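Local coordinates for protein aspartate-semialdehyde dehydrogenase (Cryptococcus neoformans var. neoformans JEC21, PDB 5CEF) that catalyses the NADPH-dependent reductive dephosphorylation of 4-phospho-L-aspartate to L-aspartate semialdehyde, the second step toward methionine and threonine, at residues His37-Ala51 with Arg67-Phe81. Numbering follows the deposited sequence.
Sequences HALGASSRSAGQQYA and RHMVVHECRPDAPGF
His37 turns the edge of its ring, at CD2, to the carbonyl oxygen of Gly80. Ala38 sets CB over one face of the Phe81 ring, 3.7 Å from its centroid, in a CH-pi contact. Next along the strand, Leu39 CG meets Met69 CE, the two side chains crossing at about a right angle. A water joins Leu39 N to Val70 O. Parallel pairing follows, with His72 N giving to Leu39 O (2.9 Å) and Ala41 N to His72 O (3.0 Å). Val71 CG2 packs against Ala41 CB and Ser45 CB. Gly47 N donates to Val71 O, and Val71 N donates to Gln48 O. Gln49 extends its chain so that OE1 accepts from His68 ND1 at 3.0 Å. OE1 lies near the plane of the His68 ring, whereas ND1 sits above the Gln49 amide plane. Tyr50 N bonds Met69 O at 2.8 Å, and Tyr50 OH reaches Ala16 O. Val71 CG1, anti to its own carbonyl carbon (chi1 -48°), lies 3.8 Å from Tyr50 CD1, at the edge of that ring. Strand 71-72 thus forms an edge of the parallel Rossmann sheet beside strand 34-40, whose following loop carries Ser42 and Ser45, probable NADP(+) ligands by analogy with relatives.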
loop_
_atom_site.group_PDB
_atom_site.type_symbol
_atom_site.label_atom_id
_atom_site.label_comp_id
_atom_site.label_asym_id
_atom_site.label_seq_id
_atom_site.Cartn_x
_atom_site.Cartn_y
_atom_site.Cartn_z
ATOM N N HIS A 37 -31.712 18.176 -16.414
ATOM C CA HIS A 37 -32.802 18.126 -17.366
ATOM C C HIS A 37 -32.598 17.106 -18.486
ATOM O O HIS A 37 -33.568 16.552 -18.990
ATOM C CB HIS A 37 -33.010 19.524 -17.955
ATOM C CG HIS A 37 -34.237 19.647 -18.790
ATOM N ND1 HIS A 37 -35.515 19.500 -18.274
ATOM C CD2 HIS A 37 -34.383 19.892 -20.115
ATOM C CE1 HIS A 37 -36.391 19.647 -19.249
ATOM N NE2 HIS A 37 -35.732 19.887 -20.377
ATOM N N ALA A 38 -31.352 16.905 -18.931
ATOM C CA ALA A 38 -31.056 16.024 -20.076
ATOM C C ALA A 38 -29.755 15.263 -19.865
ATOM O O ALA A 38 -28.691 15.874 -19.704
ATOM C CB ALA A 38 -30.991 16.824 -21.354
ATOM N N LEU A 39 -29.845 13.937 -19.820
ATOM C CA LEU A 39 -28.680 13.086 -19.700
ATOM C C LEU A 39 -28.331 12.401 -21.022
ATOM O O LEU A 39 -29.207 11.894 -21.716
ATOM C CB LEU A 39 -28.970 12.013 -18.688
ATOM C CG LEU A 39 -29.534 12.462 -17.370
ATOM C CD1 LEU A 39 -29.567 11.251 -16.446
ATOM C CD2 LEU A 39 -28.689 13.563 -16.771
ATOM N N GLY A 40 -27.059 12.406 -21.386
ATOM C CA GLY A 40 -26.600 11.717 -22.595
ATOM C C GLY A 40 -25.644 10.573 -22.240
ATOM O O GLY A 40 -24.744 10.750 -21.435
ATOM N N ALA A 41 -25.835 9.413 -22.862
ATOM C CA ALA A 41 -24.915 8.292 -22.749
ATOM C C ALA A 41 -24.833 7.607 -24.095
ATOM O O ALA A 41 -25.112 8.232 -25.115
ATOM C CB ALA A 41 -25.380 7.339 -21.673
ATOM N N SER A 42 -24.434 6.346 -24.136
ATOM C CA SER A 42 -24.258 5.662 -25.435
ATOM C C SER A 42 -25.602 5.367 -26.148
ATOM O O SER A 42 -26.684 5.413 -25.543
ATOM C CB SER A 42 -23.456 4.359 -25.273
ATOM O OG SER A 42 -24.154 3.401 -24.479
ATOM N N SER A 43 -25.501 5.064 -27.436
ATOM C CA SER A 43 -26.627 4.569 -28.220
ATOM C C SER A 43 -27.200 3.267 -27.675
ATOM O O SER A 43 -28.384 3.000 -27.793
ATOM C CB SER A 43 -26.190 4.398 -29.669
ATOM O OG SER A 43 -25.937 5.686 -30.236
ATOM N N ARG A 44 -26.349 2.465 -27.049
ATOM C CA ARG A 44 -26.783 1.232 -26.378
ATOM C C ARG A 44 -27.653 1.505 -25.141
ATOM O O ARG A 44 -28.572 0.748 -24.866
ATOM C CB ARG A 44 -25.542 0.387 -26.048
ATOM C CG ARG A 44 -25.641 -0.832 -25.167
ATOM C CD ARG A 44 -24.267 -1.098 -24.569
ATOM N NE ARG A 44 -23.965 -2.518 -24.333
ATOM C CZ ARG A 44 -23.750 -3.443 -25.281
ATOM N NH1 ARG A 44 -23.828 -3.142 -26.573
ATOM N NH2 ARG A 44 -23.468 -4.699 -24.939
ATOM N N SER A 45 -27.383 2.587 -24.398
ATOM C CA SER A 45 -28.162 2.880 -23.179
ATOM C C SER A 45 -29.395 3.732 -23.457
ATOM O O SER A 45 -30.291 3.786 -22.635
ATOM C CB SER A 45 -27.284 3.543 -22.111
ATOM O OG SER A 45 -26.180 2.713 -21.781
ATOM N N ALA A 46 -29.438 4.407 -24.602
ATOM C CA ALA A 46 -30.501 5.375 -24.869
ATOM C C ALA A 46 -31.876 4.776 -24.708
ATOM O O ALA A 46 -32.089 3.635 -25.062
ATOM C CB ALA A 46 -30.363 5.959 -26.257
ATOM N N GLY A 47 -32.788 5.550 -24.135
ATOM C CA GLY A 47 -34.144 5.099 -23.888
ATOM C C GLY A 47 -34.347 4.388 -22.559
ATOM O O GLY A 47 -35.477 4.179 -22.131
ATOM N N GLN A 48 -33.280 4.002 -21.885
ATOM C CA GLN A 48 -33.435 3.367 -20.588
ATOM C C GLN A 48 -33.296 4.390 -19.468
ATOM O O GLN A 48 -32.760 5.457 -19.662
ATOM C CB GLN A 48 -32.391 2.260 -20.407
ATOM C CG GLN A 48 -32.595 1.036 -21.303
ATOM C CD GLN A 48 -31.490 0.010 -21.161
ATOM O OE1 GLN A 48 -31.385 -0.670 -20.129
ATOM N NE2 GLN A 48 -30.635 -0.079 -22.169
ATOM N N GLN A 49 -33.766 4.023 -18.285
ATOM C CA GLN A 49 -33.643 4.871 -17.118
ATOM C C GLN A 49 -32.255 4.800 -16.548
ATOM O O GLN A 49 -31.638 3.730 -16.524
ATOM C CB GLN A 49 -34.670 4.489 -16.046
ATOM C CG GLN A 49 -36.106 4.679 -16.509
ATOM C CD GLN A 49 -37.121 4.552 -15.394
ATOM O OE1 GLN A 49 -36.814 4.111 -14.273
ATOM N NE2 GLN A 49 -38.354 4.932 -15.697
ATOM N N TYR A 50 -31.787 5.952 -16.070
ATOM C CA TYR A 50 -30.424 6.087 -15.569
ATOM C C TYR A 50 -30.109 4.963 -14.579
ATOM O O TYR A 50 -29.077 4.281 -14.688
ATOM C CB TYR A 50 -30.204 7.478 -14.915
ATOM C CG TYR A 50 -28.755 7.779 -14.551
ATOM C CD1 TYR A 50 -27.839 8.103 -15.526
ATOM C CD2 TYR A 50 -28.294 7.697 -13.231
ATOM C CE1 TYR A 50 -26.514 8.362 -15.227
ATOM C CE2 TYR A 50 -26.953 7.944 -12.923
ATOM C CZ TYR A 50 -26.070 8.276 -13.935
ATOM O OH TYR A 50 -24.743 8.526 -13.679
ATOM N N ALA A 51 -31.001 4.782 -13.614
ATOM C CA ALA A 51 -30.766 3.819 -12.539
ATOM C C ALA A 51 -30.492 2.400 -13.047
ATOM O O ALA A 51 -29.703 1.676 -12.447
ATOM C CB ALA A 51 -31.944 3.832 -11.566
ATOM N N ARG A 67 -33.188 9.054 -10.564
ATOM C CA ARG A 67 -33.389 7.593 -10.618
ATOM C C ARG A 67 -34.175 7.201 -11.883
ATOM O O ARG A 67 -33.742 6.307 -12.661
ATOM C CB ARG A 67 -34.100 7.113 -9.332
ATOM C CG ARG A 67 -34.402 5.629 -9.275
ATOM C CD ARG A 67 -33.425 4.855 -8.412
ATOM N NE ARG A 67 -33.572 5.128 -6.991
ATOM C CZ ARG A 67 -32.659 4.819 -6.074
ATOM N NH1 ARG A 67 -31.504 4.253 -6.422
ATOM N NH2 ARG A 67 -32.891 5.092 -4.794
ATOM N N HIS A 68 -35.273 7.919 -12.112
ATOM C CA HIS A 68 -36.201 7.603 -13.184
ATOM C C HIS A 68 -36.086 8.519 -14.420
ATOM O O HIS A 68 -36.906 8.441 -15.332
ATOM C CB HIS A 68 -37.634 7.618 -12.614
ATOM C CG HIS A 68 -37.858 6.618 -11.514
ATOM N ND1 HIS A 68 -37.511 5.284 -11.634
ATOM C CD2 HIS A 68 -38.401 6.756 -10.283
ATOM C CE1 HIS A 68 -37.824 4.646 -10.521
ATOM N NE2 HIS A 68 -38.364 5.517 -9.686
ATOM N N MET A 69 -35.032 9.329 -14.494
ATOM C CA MET A 69 -34.725 10.085 -15.721
ATOM C C MET A 69 -34.205 9.146 -16.799
ATOM O O MET A 69 -33.489 8.154 -16.528
ATOM C CB MET A 69 -33.649 11.153 -15.501
ATOM C CG MET A 69 -34.144 12.446 -14.889
ATOM S SD MET A 69 -32.857 13.692 -14.757
ATOM C CE MET A 69 -32.962 14.447 -16.361
ATOM N N VAL A 70 -34.533 9.478 -18.028
ATOM C CA VAL A 70 -34.135 8.631 -19.108
ATOM C C VAL A 70 -32.918 9.211 -19.814
ATOM O O VAL A 70 -32.939 10.375 -20.219
ATOM C CB VAL A 70 -35.305 8.491 -20.083
ATOM C CG1 VAL A 70 -34.897 7.823 -21.389
ATOM C CG2 VAL A 70 -36.469 7.752 -19.409
ATOM N N VAL A 71 -31.938 8.355 -20.099
ATOM C CA VAL A 71 -30.768 8.762 -20.874
ATOM C C VAL A 71 -31.083 8.726 -22.356
ATOM O O VAL A 71 -31.883 7.918 -22.820
ATOM C CB VAL A 71 -29.493 7.965 -20.549
ATOM C CG1 VAL A 71 -29.276 7.884 -19.044
ATOM C CG2 VAL A 71 -29.526 6.588 -21.168
ATOM N N HIS A 72 -30.449 9.615 -23.104
ATOM C CA HIS A 72 -30.666 9.732 -24.552
ATOM C C HIS A 72 -29.337 9.705 -25.279
ATOM O O HIS A 72 -28.285 9.552 -24.664
ATOM C CB HIS A 72 -31.376 11.023 -24.865
ATOM C CG HIS A 72 -32.596 11.230 -24.035
ATOM N ND1 HIS A 72 -33.729 10.474 -24.179
ATOM C CD2 HIS A 72 -32.852 12.109 -23.041
ATOM C CE1 HIS A 72 -34.642 10.894 -23.329
ATOM N NE2 HIS A 72 -34.132 11.882 -22.621
ATOM N N GLU A 73 -29.395 9.821 -26.595
ATOM C CA GLU A 73 -28.187 9.906 -27.374
ATOM C C GLU A 73 -27.504 11.237 -27.101
ATOM O O GLU A 73 -28.165 12.183 -26.732
ATOM C CB GLU A 73 -28.481 9.736 -28.876
ATOM C CG GLU A 73 -28.752 8.294 -29.284
ATOM C CD GLU A 73 -28.927 8.045 -30.763
ATOM O OE1 GLU A 73 -28.956 9.023 -31.546
ATOM O OE2 GLU A 73 -29.032 6.841 -31.103
ATOM N N CYS A 74 -26.186 11.287 -27.328
ATOM C CA CYS A 74 -25.405 12.499 -27.154
ATOM C C CYS A 74 -25.462 13.344 -28.419
ATOM O O CYS A 74 -24.478 13.459 -29.147
ATOM C CB CYS A 74 -23.959 12.186 -26.766
ATOM S SG CYS A 74 -23.685 11.432 -25.126
ATOM N N ARG A 75 -26.628 13.908 -28.714
ATOM C CA ARG A 75 -26.754 14.926 -29.787
ATOM C C ARG A 75 -27.651 16.073 -29.329
ATOM O O ARG A 75 -28.490 15.895 -28.483
ATOM C CB ARG A 75 -27.283 14.340 -31.131
ATOM C CG ARG A 75 -28.049 13.041 -30.993
ATOM C CD ARG A 75 -28.939 12.689 -32.195
ATOM N NE ARG A 75 -29.977 11.743 -31.741
ATOM C CZ ARG A 75 -31.225 12.073 -31.419
ATOM N NH1 ARG A 75 -31.678 13.313 -31.555
ATOM N NH2 ARG A 75 -32.045 11.140 -30.946
ATOM N N PRO A 76 -27.439 17.269 -29.887
ATOM C CA PRO A 76 -28.123 18.477 -29.434
ATOM C C PRO A 76 -29.633 18.474 -29.683
ATOM O O PRO A 76 -30.369 19.228 -29.035
ATOM C CB PRO A 76 -27.458 19.579 -30.249
ATOM C CG PRO A 76 -26.867 18.905 -31.456
ATOM C CD PRO A 76 -26.478 17.533 -30.980
ATOM N N ASP A 77 -30.094 17.648 -30.625
ATOM C CA ASP A 77 -31.523 17.535 -30.932
ATOM C C ASP A 77 -32.141 16.302 -30.296
ATOM O O ASP A 77 -33.243 15.924 -30.646
ATOM C CB ASP A 77 -31.795 17.565 -32.456
ATOM C CG ASP A 77 -31.073 16.431 -33.247
ATOM O OD1 ASP A 77 -30.502 15.485 -32.670
ATOM O OD2 ASP A 77 -31.076 16.517 -34.483
ATOM N N ALA A 78 -31.467 15.680 -29.345
ATOM C CA ALA A 78 -32.124 14.621 -28.566
ATOM C C ALA A 78 -32.978 15.272 -27.485
ATOM O O ALA A 78 -32.876 16.489 -27.268
ATOM C CB ALA A 78 -31.122 13.648 -27.971
ATOM N N PRO A 79 -33.856 14.492 -26.838
ATOM C CA PRO A 79 -34.870 15.123 -25.972
ATOM C C PRO A 79 -34.278 15.885 -24.779
ATOM O O PRO A 79 -33.493 15.312 -24.016
ATOM C CB PRO A 79 -35.717 13.938 -25.483
ATOM C CG PRO A 79 -35.516 12.880 -26.505
ATOM C CD PRO A 79 -34.112 13.056 -27.019
ATOM N N GLY A 80 -34.675 17.154 -24.642
ATOM C CA GLY A 80 -34.296 17.957 -23.484
ATOM C C GLY A 80 -33.132 18.907 -23.741
ATOM O O GLY A 80 -33.059 20.000 -23.152
ATOM N N PHE A 81 -32.265 18.533 -24.681
ATOM C CA PHE A 81 -31.015 19.232 -24.835
ATOM C C PHE A 81 -31.199 20.625 -25.366
ATOM O O PHE A 81 -30.568 21.554 -24.860
ATOM C CB PHE A 81 -30.022 18.423 -25.681
ATOM C CG PHE A 81 -29.360 17.305 -24.910
ATOM C CD1 PHE A 81 -28.555 17.583 -23.824
ATOM C CD2 PHE A 81 -29.542 15.997 -25.263
ATOM C CE1 PHE A 81 -27.949 16.575 -23.103
ATOM C CE2 PHE A 81 -28.915 14.970 -24.565
ATOM C CZ PHE A 81 -28.139 15.258 -23.465
HETATM O O HOH W 1 -34.530 14.677 -21.443
HETATM O O HOH W 2 -32.571 13.057 -19.494
HETATM O O HOH W 3 -24.906 8.786 -27.498
#